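Local coordinates for ethylbenzene dehydrogenase alpha-subunit (Aromatoleum aromaticum, PDB 2IVF), which belongs to the molybdopterin oxidoreductase family and carries a molybdenum atom, the ligands MGD and MD1, and an iron/sulfur cluster, at residues A[638-641]-A[642-645]. Sequence-based numbering, arbitrary orientation.
Sequences RMSS and SAMY. With MD1 (phosphoric acid 4-(2-amino-4-oxo-3,4,5,6,-tetrahydro-pteridin-6-yl)-2-hydroxy-3,4-dimercapto-but-3-en-yl ester guanylate ester), chain N.
S640 turns its OG between its own backbone N and carbonyl carbon (chi1 70°), and this brings the hydroxyl to the backbone of A643. A643 N donates to S640 OG at 2.9 Å in a fairly straight bond (161°). Next along the turn, M644 N donates to S640 O at 3.2 Å. M644 N also makes a weak, bent bond to S641 O. S640 therefore holds the start of the short 3-10 segment 643-645 through both its side chain and its carbonyl. S641 O also lies in the ring plane of Y645, at its edge, 3.2 Å from CD1.

The two methionines meet on another part of the turn. Both chains bend at chi2 and chi3 and cross at about a right angle. M639 CG comes to 3.4 Å from M644 SD. M639 SD packs on A643 CB at 3.9 Å.

R638 reaches MD1 instead. A bend at chi3 turns its guanidinium group toward the ribose. R638 NE donates to MD1 O2' at 2.8 Å, and R638 NH2 to MD1 O3' at 2.7 Å (167°). Two N-H groups thus grip neighbouring hydroxyls of one sugar, which should fix its place. R638 and S640 both line the MD1 pocket, so the turn forms part of the wall around the ribose. D922 forms a salt bridge with R638 NH2 and is hydrogen-bonded to S641 OG, so it ties the arginine to the turn. S642 OG is hydrogen-bonded to N609.

The turn follows strand 631-636 and leads to strand 648-651, its parallel neighbour in a mixed sheet. E636, at the end of the first strand, also binds MD1. Helix 610-613 packs against S641, S642 and Y645. On the methionine side lie W158 of strand 158-160 and, from the beta-subunit, F103 and V102.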
loop_
_atom_site.group_PDB
_atom_site.type_symbol
_atom_site.label_atom_id
_atom_site.label_comp_id
_atom_site.label_asym_id
_atom_site.label_seq_id
_atom_site.Cartn_x
_atom_site.Cartn_y
_atom_site.Cartn_z
ATOM N N ARG A 638 10.228 -13.104 8.165
ATOM C CA ARG A 638 9.530 -12.252 9.076
ATOM C C ARG A 638 8.754 -13.121 10.094
ATOM O O ARG A 638 8.326 -14.246 9.787
ATOM C CB ARG A 638 8.608 -11.380 8.214
ATOM C CG ARG A 638 7.734 -10.372 8.878
ATOM C CD ARG A 638 6.701 -9.816 7.865
ATOM N NE ARG A 638 5.634 -10.791 7.722
ATOM C CZ ARG A 638 4.543 -10.833 8.482
ATOM N NH1 ARG A 638 4.323 -9.939 9.447
ATOM N NH2 ARG A 638 3.691 -11.799 8.297
ATOM N N MET A 639 8.615 -12.618 11.318
ATOM C CA MET A 639 7.864 -13.345 12.337
ATOM C C MET A 639 6.373 -13.085 12.141
ATOM O O MET A 639 5.774 -12.177 12.742
ATOM C CB MET A 639 8.321 -13.035 13.751
ATOM C CG MET A 639 7.610 -13.891 14.756
ATOM S SD MET A 639 8.003 -15.648 14.602
ATOM C CE MET A 639 9.625 -15.753 15.328
ATOM N N SER A 640 5.796 -13.863 11.226
ATOM C CA SER A 640 4.364 -13.788 10.940
ATOM C C SER A 640 3.586 -14.351 12.094
ATOM O O SER A 640 4.123 -15.064 12.916
ATOM C CB SER A 640 4.024 -14.580 9.665
ATOM O OG SER A 640 4.144 -15.961 9.869
ATOM N N SER A 641 2.300 -14.025 12.139
ATOM C CA SER A 641 1.441 -14.560 13.153
ATOM C C SER A 641 1.412 -16.069 13.083
ATOM O O SER A 641 1.371 -16.739 14.133
ATOM C CB SER A 641 0.028 -13.975 13.025
ATOM O OG SER A 641 -0.547 -14.335 11.810
ATOM N N SER A 642 1.461 -16.631 11.868
ATOM C CA SER A 642 1.442 -18.108 11.741
ATOM C C SER A 642 2.752 -18.776 12.159
ATOM O O SER A 642 2.733 -19.875 12.735
ATOM C CB SER A 642 1.021 -18.568 10.329
ATOM O OG SER A 642 -0.196 -17.937 9.955
ATOM N N ALA A 643 3.876 -18.134 11.845
ATOM C CA ALA A 643 5.201 -18.587 12.273
ATOM C C ALA A 643 5.317 -18.658 13.783
ATOM O O ALA A 643 6.067 -19.469 14.312
ATOM C CB ALA A 643 6.324 -17.662 11.676
ATOM N N MET A 644 4.573 -17.803 14.488
ATOM C CA MET A 644 4.542 -17.848 15.946
ATOM C C MET A 644 4.038 -19.170 16.484
ATOM O O MET A 644 4.295 -19.509 17.631
ATOM C CB MET A 644 3.758 -16.659 16.499
ATOM C CG MET A 644 4.567 -15.354 16.359
ATOM S SD MET A 644 6.011 -15.353 17.436
ATOM C CE MET A 644 5.275 -15.282 19.087
ATOM N N TYR A 645 3.313 -19.924 15.664
ATOM C CA TYR A 645 2.816 -21.226 16.070
ATOM C C TYR A 645 3.643 -22.379 15.547
ATOM O O TYR A 645 3.329 -23.537 15.805
ATOM C CB TYR A 645 1.385 -21.420 15.577
ATOM C CG TYR A 645 0.420 -20.524 16.246
ATOM C CD1 TYR A 645 0.234 -19.248 15.776
ATOM C CD2 TYR A 645 -0.295 -20.930 17.386
ATOM C CE1 TYR A 645 -0.637 -18.398 16.381
ATOM C CE2 TYR A 645 -1.200 -20.052 17.996
ATOM C CZ TYR A 645 -1.347 -18.783 17.450
ATOM O OH TYR A 645 -2.214 -17.833 17.980
HETATM P PB MD1 N . -0.501 -14.720 2.315
HETATM O O3B MD1 N . 0.149 -13.368 2.815
HETATM O O1B MD1 N . 0.234 -15.130 1.090
HETATM O O2B MD1 N . -0.795 -15.659 3.421
HETATM O O3A MD1 N . -1.928 -14.212 1.843
HETATM C C10 MD1 N . -2.193 -13.758 0.498
HETATM C C11 MD1 N . -3.609 -13.211 0.569
HETATM O O11 MD1 N . -3.443 -11.896 1.200
HETATM C C12 MD1 N . -4.161 -13.008 -0.817
HETATM S S12 MD1 N . -3.150 -12.974 -2.196
HETATM C C13 MD1 N . -5.497 -12.770 -1.022
HETATM S S13 MD1 N . -6.138 -12.484 -2.557
HETATM C C14 MD1 N . -6.487 -12.773 0.079
HETATM N N15 MD1 N . -7.228 -11.584 0.333
HETATM C C16 MD1 N . -8.063 -11.482 1.416
HETATM C C15 MD1 N . -8.834 -10.339 1.517
HETATM O O14 MD1 N . -8.784 -9.430 0.645
HETATM N N17 MD1 N . -9.579 -10.254 2.648
HETATM C C17 MD1 N . -9.614 -11.283 3.590
HETATM N N16 MD1 N . -10.400 -11.100 4.642
HETATM N N18 MD1 N . -8.886 -12.400 3.432
HETATM C C20 MD1 N . -8.127 -12.506 2.363
HETATM N N8 MD1 N . -7.428 -13.655 2.172
HETATM C C7 MD1 N . -6.501 -13.887 1.097
HETATM P PA MD1 N . 1.023 -12.979 4.110
HETATM O O1A MD1 N . 1.791 -11.763 3.703
HETATM O O2A MD1 N . 0.097 -12.842 5.256
HETATM O "O5'" MD1 N . 2.000 -14.190 4.376
HETATM C "C5'" MD1 N . 3.065 -14.358 3.447
HETATM C "C4'" MD1 N . 4.338 -14.497 4.174
HETATM O "O4'" MD1 N . 5.316 -14.486 3.140
HETATM C "C1'" MD1 N . 6.477 -13.929 3.758
HETATM N N9 MD1 N . 7.489 -13.436 2.814
HETATM C C4 MD1 N . 8.619 -14.080 2.562
HETATM N N3 MD1 N . 9.067 -15.261 3.050
HETATM C C2 MD1 N . 10.242 -15.747 2.651
HETATM N N2 MD1 N . 10.694 -16.940 3.122
HETATM N N1 MD1 N . 11.012 -14.974 1.804
HETATM C C6 MD1 N . 10.621 -13.769 1.275
HETATM O O6 MD1 N . 11.355 -13.194 0.471
HETATM C C5 MD1 N . 9.358 -13.294 1.662
HETATM N N7 MD1 N . 8.649 -12.199 1.406
HETATM C C8 MD1 N . 7.514 -12.304 2.103
HETATM C "C2'" MD1 N . 5.950 -12.765 4.591
HETATM O "O2'" MD1 N . 6.818 -12.397 5.691
HETATM C "C3'" MD1 N . 4.561 -13.247 5.035
HETATM O "O3'" MD1 N . 4.532 -13.608 6.441
#